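Long-range contacts in epidermin leader peptide processing serine protease EpiP (Staphylococcus aureus subsp. aureus, PDB 3QFH), which is a subtilisin-like serine endopeptidase that probably removes the leader peptide from the precursor of the lantibiotic epidermin: residues I90-S94 with G112-L118; A122-I126 with A195-T201; T319-L325 with R427-E432; L325-S329 with G342-A346. All blocks are in the same frame, centred on the assembly; numbering follows the deposited sequence.

How the contacts relate
The four contacts illustrate how a subtilisin-like protease joins loops distant in sequence, here in two neighbouring pairs. Contacts 1 and 2 adjoin, their centres about 16 Å apart: P196, in the turn of contact 2, packs against contact 1 through P196 CG to I90 CD1 (3.5 Å) and P196 CD to Y115 CE1 (3.7 Å). Contacts 3 and 4, with centres about 10 Å apart, share L325; contact 4 is nested in the loop closed by contact 3, and T319 O probably accepts hydrogen bonds from G342 N (2.9 Å) and G343 N (3.1 Å). The centres of contacts 1 and 2 lie about 23 to 28 Å from those of contacts 3 and 4. G342 of contact 4 lies near, without touching, the probable Ser-His-Asp triad.

Contact 1. Residues I90-S94 with G112-L118; sequences IDRTS and GASYDDL
Segment I90-S94 is an irregular loop, laid against a single 3-10 turn (A113-D116) in G112-L118; the CA atoms approach to 7.6 Å for I90 and Y115 and 7.1 Å for R92 and G112. I90, in the mt rotamer, directs CD1 at the Y115 ring, 4.0 Å from Y115 CD1. D91 turns inward on its own loop as an Asx motif: D91 OD1 accepts from S94 N (2.9 Å) and weakly from T93 N (3.2 Å), while S94 OG lies a very short 2.4 Å from D91 OD2. R92 (chi1 m, chi2 t, chi3 m) reaches across. Its guanidinium meets D116 in a bidentate salt bridge, R92 NH1 to D116 OD2 3.2 Å and R92 NH2 to D116 OD1 3.1 Å, while R92 NH1 also bonds weakly to G112 O (2.9 Å): an arginine clamped by a carboxylate of a short 3-10 turn and the carbonyl leading into it. Y115 CB lies over one face of the guanidinium, and R92 CD is 3.8 Å from Y115 CD2. G112, at phi 92°, starts the turn. The contact joins the loops before and after helix 103-108, with Y115 OH bonded to G193 O and A113 and S114 resting on helix 435-439.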
loop_
_atom_site.group_PDB
_atom_site.type_symbol
_atom_site.label_atom_id
_atom_site.label_comp_id
_atom_site.label_asym_id
_atom_site.label_seq_id
_atom_site.Cartn_x
_atom_site.Cartn_y
_atom_site.Cartn_z
ATOM N N ILE A 90 3.358 -17.121 -20.481
ATOM C CA ILE A 90 4.485 -16.435 -19.833
ATOM C C ILE A 90 5.765 -16.501 -20.673
ATOM O O ILE A 90 6.485 -17.504 -20.657
ATOM C CB ILE A 90 4.775 -17.019 -18.451
ATOM C CG1 ILE A 90 3.551 -16.833 -17.550
ATOM C CG2 ILE A 90 5.998 -16.345 -17.833
ATOM C CD1 ILE A 90 3.719 -17.453 -16.220
ATOM N N ASP A 91 6.046 -15.409 -21.377
ATOM C CA ASP A 91 7.200 -15.328 -22.259
ATOM C C ASP A 91 8.410 -14.675 -21.596
ATOM O O ASP A 91 8.482 -13.452 -21.477
ATOM C CB ASP A 91 6.836 -14.546 -23.527
ATOM C CG ASP A 91 8.037 -14.291 -24.417
ATOM O OD1 ASP A 91 8.985 -15.110 -24.385
ATOM O OD2 ASP A 91 8.034 -13.263 -25.139
ATOM N N ARG A 92 9.374 -15.503 -21.218
ATOM C CA ARG A 92 10.602 -15.037 -20.606
ATOM C C ARG A 92 11.785 -14.932 -21.557
ATOM O O ARG A 92 12.749 -14.272 -21.225
ATOM C CB ARG A 92 11.013 -16.003 -19.506
ATOM C CG ARG A 92 10.213 -15.905 -18.242
ATOM C CD ARG A 92 10.294 -17.232 -17.519
ATOM N NE ARG A 92 9.383 -18.192 -18.132
ATOM C CZ ARG A 92 9.361 -19.500 -17.874
ATOM N NH1 ARG A 92 10.239 -20.053 -17.041
ATOM N NH2 ARG A 92 8.464 -20.262 -18.489
ATOM N N THR A 93 11.734 -15.575 -22.720
ATOM C CA THR A 93 12.924 -15.621 -23.587
ATOM C C THR A 93 12.817 -15.113 -25.043
ATOM O O THR A 93 13.843 -14.991 -25.707
ATOM C CB THR A 93 13.478 -17.065 -23.618
ATOM O OG1 THR A 93 12.446 -17.956 -24.063
ATOM C CG2 THR A 93 13.959 -17.508 -22.221
ATOM N N SER A 94 11.623 -14.792 -25.539
ATOM C CA SER A 94 11.506 -14.306 -26.926
ATOM C C SER A 94 12.229 -12.958 -27.086
ATOM O O SER A 94 12.566 -12.296 -26.093
ATOM C CB SER A 94 10.044 -14.120 -27.355
ATOM O OG SER A 94 9.549 -12.849 -26.943
ATOM N N GLY A 112 13.602 -16.892 -13.368
ATOM C CA GLY A 112 12.415 -17.263 -14.130
ATOM C C GLY A 112 11.965 -18.699 -13.973
ATOM O O GLY A 112 10.881 -19.049 -14.450
ATOM N N ALA A 113 12.770 -19.534 -13.311
ATOM C CA ALA A 113 12.386 -20.942 -13.103
ATOM C C ALA A 113 11.099 -21.104 -12.287
ATOM O O ALA A 113 10.376 -22.061 -12.491
ATOM C CB ALA A 113 13.520 -21.738 -12.455
ATOM N N SER A 114 10.800 -20.175 -11.378
ATOM C CA SER A 114 9.595 -20.321 -10.574
ATOM C C SER A 114 8.288 -20.185 -11.396
ATOM O O SER A 114 7.231 -20.685 -10.963
ATOM C CB SER A 114 9.591 -19.380 -9.376
ATOM O OG SER A 114 9.389 -18.053 -9.761
ATOM N N TYR A 115 8.350 -19.561 -12.576
ATOM C CA TYR A 115 7.145 -19.459 -13.414
ATOM C C TYR A 115 6.710 -20.825 -13.966
ATOM O O TYR A 115 5.597 -20.950 -14.475
ATOM C CB TYR A 115 7.302 -18.443 -14.556
ATOM C CG TYR A 115 7.464 -17.024 -14.060
ATOM C CD1 TYR A 115 6.401 -16.344 -13.479
ATOM C CD2 TYR A 115 8.671 -16.368 -14.157
ATOM C CE1 TYR A 115 6.546 -15.048 -13.010
ATOM C CE2 TYR A 115 8.824 -15.073 -13.688
ATOM C CZ TYR A 115 7.762 -14.421 -13.120
ATOM O OH TYR A 115 7.922 -13.130 -12.659
ATOM N N ASP A 116 7.567 -21.843 -13.884
ATOM C CA ASP A 116 7.151 -23.185 -14.325
ATOM C C ASP A 116 6.463 -23.967 -13.200
ATOM O O ASP A 116 5.964 -25.053 -13.425
ATOM C CB ASP A 116 8.343 -23.964 -14.884
ATOM C CG ASP A 116 8.928 -23.302 -16.130
ATOM O OD1 ASP A 116 8.143 -22.956 -17.042
ATOM O OD2 ASP A 116 10.165 -23.123 -16.199
ATOM N N ASP A 117 6.433 -23.386 -12.002
ATOM C CA ASP A 117 5.823 -24.000 -10.822
ATOM C C ASP A 117 4.573 -23.233 -10.365
ATOM O O ASP A 117 4.130 -23.401 -9.236
ATOM C CB ASP A 117 6.848 -24.001 -9.678
ATOM C CG ASP A 117 8.149 -24.725 -10.053
ATOM O OD1 ASP A 117 8.058 -25.790 -10.686
ATOM O OD2 ASP A 117 9.249 -24.238 -9.710
ATOM N N LEU A 118 4.018 -22.375 -11.219
ATOM C CA LEU A 118 2.829 -21.598 -10.844
ATOM C C LEU A 118 1.623 -22.514 -10.651
ATOM O O LEU A 118 1.565 -23.566 -11.264
ATOM C CB LEU A 118 2.477 -20.571 -11.915
ATOM C CG LEU A 118 3.452 -19.411 -12.128
ATOM C CD1 LEU A 118 3.035 -18.601 -13.346
ATOM C CD2 LEU A 118 3.527 -18.544 -10.899
#

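Contact 2. Residues A122-I126 with A195-T201; sequences ANTKI and APNNKFT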
loop_
_atom_site.group_PDB
_atom_site.type_symbol
_atom_site.label_atom_id
_atom_site.label_comp_id
_atom_site.label_asym_id
_atom_site.label_seq_id
_atom_site.Cartn_x
_atom_site.Cartn_y
_atom_site.Cartn_z
ATOM N N ALA A 122 -5.276 -19.551 -11.031
ATOM C CA ALA A 122 -4.904 -18.336 -10.291
ATOM C C ALA A 122 -6.122 -17.514 -9.905
ATOM O O ALA A 122 -6.369 -16.445 -10.457
ATOM C CB ALA A 122 -3.947 -17.500 -11.127
ATOM N N ASN A 123 -6.843 -17.994 -8.909
ATOM C CA ASN A 123 -8.086 -17.383 -8.474
ATOM C C ASN A 123 -7.988 -16.219 -7.497
ATOM O O ASN A 123 -8.913 -15.422 -7.407
ATOM C CB ASN A 123 -8.996 -18.482 -7.912
ATOM C CG ASN A 123 -9.349 -19.521 -8.973
ATOM O OD1 ASN A 123 -9.323 -19.220 -10.172
ATOM N ND2 ASN A 123 -9.667 -20.737 -8.549
ATOM N N THR A 124 -6.894 -16.112 -6.761
ATOM C CA THR A 124 -6.760 -15.002 -5.823
ATOM C C THR A 124 -6.687 -13.644 -6.540
ATOM O O THR A 124 -5.979 -13.487 -7.536
ATOM C CB THR A 124 -5.535 -15.156 -4.916
ATOM O OG1 THR A 124 -5.742 -16.261 -4.038
ATOM C CG2 THR A 124 -5.308 -13.908 -4.073
ATOM N N LYS A 125 -7.448 -12.690 -6.015
ATOM C CA LYS A 125 -7.478 -11.313 -6.515
ATOM C C LYS A 125 -6.604 -10.435 -5.673
ATOM O O LYS A 125 -6.761 -10.407 -4.450
ATOM C CB LYS A 125 -8.878 -10.723 -6.395
ATOM C CG LYS A 125 -9.800 -10.926 -7.545
ATOM C CD LYS A 125 -10.118 -12.348 -7.843
ATOM C CE LYS A 125 -11.441 -12.396 -8.626
ATOM N NZ LYS A 125 -11.494 -11.301 -9.664
ATOM N N ILE A 126 -5.700 -9.705 -6.312
ATOM C CA ILE A 126 -4.852 -8.787 -5.608
ATOM C C ILE A 126 -5.466 -7.374 -5.738
ATOM O O ILE A 126 -5.730 -6.906 -6.841
ATOM C CB ILE A 126 -3.432 -8.789 -6.177
ATOM C CG1 ILE A 126 -2.856 -10.209 -6.189
ATOM C CG2 ILE A 126 -2.526 -7.849 -5.375
ATOM C CD1 ILE A 126 -1.579 -10.315 -6.950
ATOM N N ALA A 195 3.022 -12.370 -10.204
ATOM C CA ALA A 195 1.847 -13.217 -10.352
ATOM C C ALA A 195 1.160 -12.925 -11.683
ATOM O O ALA A 195 0.092 -12.317 -11.709
ATOM C CB ALA A 195 0.862 -12.953 -9.149
ATOM N N PRO A 196 1.755 -13.385 -12.799
ATOM C CA PRO A 196 1.281 -13.061 -14.145
ATOM C C PRO A 196 -0.074 -13.593 -14.601
ATOM O O PRO A 196 -0.562 -13.141 -15.637
ATOM C CB PRO A 196 2.389 -13.613 -15.056
ATOM C CG PRO A 196 3.110 -14.612 -14.244
ATOM C CD PRO A 196 2.971 -14.214 -12.818
ATOM N N ASN A 197 -0.669 -14.524 -13.853
ATOM C CA ASN A 197 -1.978 -15.082 -14.207
ATOM C C ASN A 197 -3.103 -14.661 -13.253
ATOM O O ASN A 197 -4.242 -15.028 -13.445
ATOM C CB ASN A 197 -1.885 -16.608 -14.263
ATOM C CG ASN A 197 -0.813 -17.102 -15.245
ATOM O OD1 ASN A 197 -0.521 -16.457 -16.249
ATOM N ND2 ASN A 197 -0.225 -18.252 -14.938
ATOM N N ASN A 198 -2.773 -13.893 -12.227
ATOM C CA ASN A 198 -3.767 -13.392 -11.283
ATOM C C ASN A 198 -4.353 -12.061 -11.727
ATOM O O ASN A 198 -3.658 -11.205 -12.293
ATOM C CB ASN A 198 -3.174 -13.208 -9.866
ATOM C CG ASN A 198 -2.865 -14.530 -9.181
ATOM O OD1 ASN A 198 -1.851 -15.162 -9.460
ATOM N ND2 ASN A 198 -3.740 -14.941 -8.259
ATOM N N LYS A 199 -5.631 -11.874 -11.447
ATOM C CA LYS A 199 -6.285 -10.613 -11.742
ATOM C C LYS A 199 -5.972 -9.658 -10.604
ATOM O O LYS A 199 -5.802 -10.087 -9.443
ATOM C CB LYS A 199 -7.802 -10.766 -11.831
ATOM C CG LYS A 199 -8.312 -11.828 -12.791
ATOM C CD LYS A 199 -7.830 -11.591 -14.209
ATOM C CE LYS A 199 -8.317 -12.704 -15.137
ATOM N NZ LYS A 199 -7.814 -12.576 -16.535
ATOM N N PHE A 200 -5.867 -8.375 -10.934
ATOM C CA PHE A 200 -5.670 -7.352 -9.945
ATOM C C PHE A 200 -6.833 -6.385 -10.059
ATOM O O PHE A 200 -7.475 -6.250 -11.120
ATOM C CB PHE A 200 -4.315 -6.650 -10.084
ATOM C CG PHE A 200 -4.222 -5.695 -11.241
ATOM C CD1 PHE A 200 -4.437 -4.338 -11.050
ATOM C CD2 PHE A 200 -3.900 -6.149 -12.512
ATOM C CE1 PHE A 200 -4.339 -3.456 -12.100
ATOM C CE2 PHE A 200 -3.789 -5.266 -13.571
ATOM C CZ PHE A 200 -4.020 -3.925 -13.370
ATOM N N THR A 201 -7.124 -5.746 -8.942
ATOM C CA THR A 201 -8.203 -4.804 -8.848
ATOM C C THR A 201 -7.589 -3.537 -8.323
ATOM O O THR A 201 -6.927 -3.556 -7.289
ATOM C CB THR A 201 -9.281 -5.282 -7.863
ATOM O OG1 THR A 201 -9.693 -6.605 -8.208
ATOM C CG2 THR A 201 -10.472 -4.378 -7.906
HETATM O O HOH W 1 -7.001 -13.809 -9.979
HETATM O O HOH W 2 -6.946 -15.433 -13.477
#
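This is a parallel β contact at the entry to two neighbouring strands, 126-130 and 200-204, of the seven-stranded sheet central to the subtilase domain. The bridge pairs I126 with F200 (CA-CA 4.6 Å), and I126 supplies both of its hydrogen bonds: I126 N to K199 O at 3.2 Å and T201 N to I126 O at 2.8 Å. Upstream, where the backbones no longer pair directly, a side chain and solvent take over. N198, at the end of the type I turn A195-N198, donates through ND2 to T124 O (2.8 Å) and also to D398. Water 1 joins A122 O (2.8 Å), T124 O (2.7 Å) and K199 N (2.8 Å); water 2 spans A122 O (3.2 Å) and N197 O (2.7 Å). I126 CD1 packs on A195 CB at 4.2 Å. Strand 200-204 lies between 126-130 and 149-150; A394 of helix 382-400 packs against T124, I126 and N198, while the F200 ring leans on helix 177-186.

Contact 3. Residues T319-L325 with R427-E432; sequences TDQKSNL and RYGHGE. With SO4 (sulfate ion), chain M.
The loop T319-L325 packs against R427, Y428 and E432; the type II' turn Y428-G431, with G429 at positive phi, carries the chain from Y428 to E432. D320-S323 is a type I turn ending on S323, at positive phi (62°). Closest CA pairs are S323-E432 (7.4 Å) and L325-R427 (7.0 Å). Three direct hydrogen bonds cross the contact. The extended E432 side chain (chi1 and chi2 t) divides its carboxylate: T319 OG1 donates to E432 OE2 and S323 OG to E432 OE1, each at 2.7 Å, while a water links E432 OE2 to D320 O, 2.6 Å from each. L325 N donates to Y428 OH (2.9 Å). In an Asx turn, D320 OD1 accepts from K322 N and N324 N, both at 2.9 Å. L325 CB packs 4.1 Å from Y428 CZ and also lies over one face of the R427 guanidinium. H430 ND1 binds O4 of a probably crystallisation-derived sulfate at 2.7 Å. The arrangement ties the loop following strand 314-319 to the C-terminal part of the subtilisin-like α/β fold.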
loop_
_atom_site.group_PDB
_atom_site.type_symbol
_atom_site.label_atom_id
_atom_site.label_comp_id
_atom_site.label_asym_id
_atom_site.label_seq_id
_atom_site.Cartn_x
_atom_site.Cartn_y
_atom_site.Cartn_z
ATOM N N THR A 319 15.234 -3.942 -0.835
ATOM C CA THR A 319 16.628 -4.323 -1.030
ATOM C C THR A 319 17.156 -3.817 -2.400
ATOM O O THR A 319 16.395 -3.581 -3.347
ATOM C CB THR A 319 16.820 -5.878 -0.951
ATOM O OG1 THR A 319 15.967 -6.524 -1.899
ATOM C CG2 THR A 319 16.497 -6.427 0.443
ATOM N N ASP A 320 18.469 -3.668 -2.508
ATOM C CA ASP A 320 19.078 -3.248 -3.759
ATOM C C ASP A 320 19.481 -4.472 -4.592
ATOM O O ASP A 320 19.079 -5.595 -4.269
ATOM C CB ASP A 320 20.248 -2.276 -3.504
ATOM C CG ASP A 320 21.439 -2.931 -2.832
ATOM O OD1 ASP A 320 21.461 -4.174 -2.713
ATOM O OD2 ASP A 320 22.381 -2.192 -2.463
ATOM N N GLN A 321 20.239 -4.269 -5.676
ATOM C CA GLN A 321 20.614 -5.372 -6.554
ATOM C C GLN A 321 21.625 -6.350 -5.947
ATOM O O GLN A 321 21.807 -7.440 -6.478
ATOM C CB GLN A 321 21.111 -4.891 -7.926
ATOM C CG GLN A 321 22.478 -4.176 -7.958
ATOM C CD GLN A 321 22.422 -2.788 -7.416
ATOM O OE1 GLN A 321 21.421 -2.391 -6.808
ATOM N NE2 GLN A 321 23.493 -2.021 -7.627
ATOM N N LYS A 322 22.311 -5.953 -4.878
ATOM C CA LYS A 322 23.220 -6.870 -4.169
ATOM C C LYS A 322 22.543 -7.479 -2.921
ATOM O O LYS A 322 23.204 -7.985 -2.025
ATOM C CB LYS A 322 24.503 -6.127 -3.793
ATOM C CG LYS A 322 25.329 -5.767 -5.032
ATOM C CD LYS A 322 26.553 -4.943 -4.720
ATOM C CE LYS A 322 27.603 -5.093 -5.840
ATOM N NZ LYS A 322 27.023 -5.011 -7.226
ATOM N N SER A 323 21.209 -7.433 -2.890
ATOM C CA SER A 323 20.411 -7.940 -1.778
ATOM C C SER A 323 20.656 -7.222 -0.438
ATOM O O SER A 323 20.240 -7.715 0.596
ATOM C CB SER A 323 20.560 -9.461 -1.643
ATOM O OG SER A 323 19.807 -10.111 -2.661
ATOM N N ASN A 324 21.311 -6.055 -0.468
ATOM C CA ASN A 324 21.512 -5.251 0.742
ATOM C C ASN A 324 20.333 -4.299 0.903
ATOM O O ASN A 324 19.700 -3.932 -0.079
ATOM C CB ASN A 324 22.819 -4.460 0.660
ATOM C CG ASN A 324 24.049 -5.357 0.630
ATOM O OD1 ASN A 324 24.011 -6.494 1.079
ATOM N ND2 ASN A 324 25.151 -4.830 0.132
ATOM N N LEU A 325 20.023 -3.887 2.132
ATOM C CA LEU A 325 18.885 -3.003 2.334
ATOM C C LEU A 325 19.089 -1.703 1.564
ATOM O O LEU A 325 20.168 -1.125 1.591
ATOM C CB LEU A 325 18.672 -2.677 3.802
ATOM C CG LEU A 325 17.312 -2.071 4.148
ATOM C CD1 LEU A 325 16.252 -3.131 3.995
ATOM C CD2 LEU A 325 17.298 -1.541 5.564
ATOM N N ARG A 427 16.526 -5.235 10.081
ATOM C CA ARG A 427 16.595 -4.628 8.759
ATOM C C ARG A 427 15.836 -5.389 7.664
ATOM O O ARG A 427 15.146 -4.756 6.853
ATOM C CB ARG A 427 18.052 -4.421 8.332
ATOM C CG ARG A 427 18.864 -3.660 9.363
ATOM C CD ARG A 427 20.131 -3.108 8.774
ATOM N NE ARG A 427 19.833 -1.946 7.941
ATOM C CZ ARG A 427 20.708 -1.313 7.165
ATOM N NH1 ARG A 427 21.967 -1.731 7.084
ATOM N NH2 ARG A 427 20.310 -0.262 6.456
ATOM N N TYR A 428 15.937 -6.728 7.665
ATOM C CA TYR A 428 15.331 -7.573 6.625
ATOM C C TYR A 428 14.106 -8.376 7.039
ATOM O O TYR A 428 13.465 -9.017 6.184
ATOM C CB TYR A 428 16.373 -8.579 6.105
ATOM C CG TYR A 428 17.593 -7.913 5.531
ATOM C CD1 TYR A 428 17.637 -7.532 4.187
ATOM C CD2 TYR A 428 18.672 -7.603 6.336
ATOM C CE1 TYR A 428 18.747 -6.897 3.657
ATOM C CE2 TYR A 428 19.784 -6.961 5.818
ATOM C CZ TYR A 428 19.811 -6.609 4.477
ATOM O OH TYR A 428 20.910 -5.973 3.976
ATOM N N GLY A 429 13.797 -8.369 8.329
ATOM C CA GLY A 429 12.714 -9.167 8.825
ATOM C C GLY A 429 13.147 -10.600 8.596
ATOM O O GLY A 429 14.311 -10.927 8.805
ATOM N N HIS A 430 12.237 -11.432 8.122
ATOM C CA HIS A 430 12.550 -12.853 7.859
ATOM C C HIS A 430 13.495 -13.086 6.686
ATOM O O HIS A 430 13.996 -14.202 6.503
ATOM C CB HIS A 430 11.274 -13.673 7.675
ATOM C CG HIS A 430 10.433 -13.744 8.901
ATOM N ND1 HIS A 430 10.700 -14.626 9.928
ATOM C CD2 HIS A 430 9.319 -13.063 9.265
ATOM C CE1 HIS A 430 9.792 -14.470 10.879
ATOM N NE2 HIS A 430 8.938 -13.536 10.497
ATOM N N GLY A 431 13.743 -12.049 5.896
ATOM C CA GLY A 431 14.711 -12.129 4.809
ATOM C C GLY A 431 14.162 -11.617 3.505
ATOM O O GLY A 431 13.031 -11.143 3.445
ATOM N N GLU A 432 14.969 -11.727 2.450
ATOM C CA GLU A 432 14.552 -11.295 1.128
ATOM C C GLU A 432 13.616 -12.346 0.530
ATOM O O GLU A 432 13.847 -13.545 0.642
ATOM C CB GLU A 432 15.765 -11.076 0.213
ATOM C CG GLU A 432 15.434 -10.342 -1.086
ATOM C CD GLU A 432 16.647 -10.131 -1.979
ATOM O OE1 GLU A 432 17.365 -11.122 -2.255
ATOM O OE2 GLU A 432 16.864 -8.973 -2.425
HETATM S S SO4 M . 12.985 -17.013 11.325
HETATM O O1 SO4 M . 11.800 -17.228 12.157
HETATM O O2 SO4 M . 14.212 -17.340 12.038
HETATM O O3 SO4 M . 12.861 -17.816 10.117
HETATM O O4 SO4 M . 13.042 -15.600 10.946
HETATM O O HOH W 3 18.267 -8.100 -4.422
#

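Contact 4. Residues L325-S329 with G342-A346; sequences LSEFS and GGSFA
One carboxylate grips two consecutive residues just ahead of a helix: E327 OE2 accepts from S344 OG and E327 OE1 from F345 N, both at 2.8 Å. E327 (chi1 p, chi2 m) belongs to a type I turn, S326-S329, closed by S329 N to S326 O (3.1 Å). Opposite runs the loop G342-A346, nearest at S326-S344 with CA atoms 5.5 Å apart. G343, at phi 103°, takes a conformation that calls for glycine, and S344 is fully extended (phi -164°, psi 162°). A third polar tie is short: S326 OG donates to G343 O at 2.6 Å and is also bonded to S318 OG. S344, with chi1 t, then makes an ST turn, its OG accepting from A346 N (3.0 Å), while F345 occupies the N-cap position of helix 346-358. F328, with chi1 p, points the CZ tip of its ring at the glycine carbonyls, F328 CZ lying 3.5 Å from G343 O and 3.8 Å from G342 O, the latter at the ring edge; F328 CD1 is 4.4 Å from F345 CD2. G342 follows directly on strand 338-341, near the probable catalytic triad, so the contact belongs to the loops beyond the C-terminal ends of the parallel strands, the characteristic place for functional sites in α/β folds.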
loop_
_atom_site.group_PDB
_atom_site.type_symbol
_atom_site.label_atom_id
_atom_site.label_comp_id
_atom_site.label_asym_id
_atom_site.label_seq_id
_atom_site.Cartn_x
_atom_site.Cartn_y
_atom_site.Cartn_z
ATOM N N LEU A 325 20.023 -3.887 2.132
ATOM C CA LEU A 325 18.885 -3.003 2.334
ATOM C C LEU A 325 19.089 -1.703 1.564
ATOM O O LEU A 325 20.168 -1.125 1.591
ATOM C CB LEU A 325 18.672 -2.677 3.802
ATOM C CG LEU A 325 17.312 -2.071 4.148
ATOM C CD1 LEU A 325 16.252 -3.131 3.995
ATOM C CD2 LEU A 325 17.298 -1.541 5.564
ATOM N N SER A 326 18.045 -1.253 0.873
ATOM C CA SER A 326 18.118 0.008 0.163
ATOM C C SER A 326 18.394 1.123 1.169
ATOM O O SER A 326 17.856 1.119 2.283
ATOM C CB SER A 326 16.809 0.289 -0.539
ATOM O OG SER A 326 16.502 -0.718 -1.469
ATOM N N GLU A 327 19.201 2.097 0.769
ATOM C CA GLU A 327 19.556 3.207 1.662
ATOM C C GLU A 327 18.330 4.041 2.070
ATOM O O GLU A 327 18.297 4.634 3.140
ATOM C CB GLU A 327 20.643 4.107 1.041
ATOM C CG GLU A 327 20.224 4.952 -0.163
ATOM C CD GLU A 327 20.090 4.188 -1.478
ATOM O OE1 GLU A 327 19.761 4.858 -2.479
ATOM O OE2 GLU A 327 20.299 2.944 -1.530
ATOM N N PHE A 328 17.316 4.062 1.221
ATOM C CA PHE A 328 16.113 4.825 1.515
ATOM C C PHE A 328 15.067 4.036 2.307
ATOM O O PHE A 328 14.055 4.583 2.702
ATOM C CB PHE A 328 15.473 5.313 0.209
ATOM C CG PHE A 328 15.207 4.205 -0.818
ATOM C CD1 PHE A 328 15.994 4.105 -1.963
ATOM C CD2 PHE A 328 14.176 3.308 -0.652
ATOM C CE1 PHE A 328 15.775 3.122 -2.902
ATOM C CE2 PHE A 328 13.930 2.310 -1.600
ATOM C CZ PHE A 328 14.736 2.215 -2.728
ATOM N N SER A 329 15.285 2.745 2.546
ATOM C CA SER A 329 14.252 1.965 3.225
ATOM C C SER A 329 14.193 2.188 4.729
ATOM O O SER A 329 15.196 2.118 5.424
ATOM C CB SER A 329 14.438 0.463 2.982
ATOM O OG SER A 329 13.278 -0.257 3.438
ATOM N N GLY A 342 13.683 -3.312 -4.296
ATOM C CA GLY A 342 13.053 -2.054 -4.604
ATOM C C GLY A 342 14.016 -1.052 -5.224
ATOM O O GLY A 342 13.603 0.020 -5.606
ATOM N N GLY A 343 15.301 -1.394 -5.275
ATOM C CA GLY A 343 16.288 -0.572 -5.920
ATOM C C GLY A 343 17.190 0.240 -5.032
ATOM O O GLY A 343 17.222 0.071 -3.831
ATOM N N SER A 344 17.947 1.124 -5.661
ATOM C CA SER A 344 18.887 1.969 -4.949
ATOM C C SER A 344 19.311 3.131 -5.844
ATOM O O SER A 344 19.143 3.072 -7.073
ATOM C CB SER A 344 20.137 1.153 -4.573
ATOM O OG SER A 344 21.155 1.978 -4.012
ATOM N N PHE A 345 19.853 4.175 -5.219
ATOM C CA PHE A 345 20.388 5.327 -5.938
ATOM C C PHE A 345 21.844 5.530 -5.562
ATOM O O PHE A 345 22.398 6.606 -5.795
ATOM C CB PHE A 345 19.575 6.611 -5.675
ATOM C CG PHE A 345 18.192 6.577 -6.266
ATOM C CD1 PHE A 345 18.014 6.653 -7.625
ATOM C CD2 PHE A 345 17.081 6.467 -5.462
ATOM C CE1 PHE A 345 16.730 6.591 -8.187
ATOM C CE2 PHE A 345 15.805 6.425 -6.009
ATOM C CZ PHE A 345 15.636 6.492 -7.374
ATOM N N ALA A 346 22.476 4.482 -5.017
ATOM C CA ALA A 346 23.890 4.564 -4.610
ATOM C C ALA A 346 24.782 4.970 -5.775
ATOM O O ALA A 346 25.633 5.816 -5.636
ATOM C CB ALA A 346 24.359 3.248 -4.013
#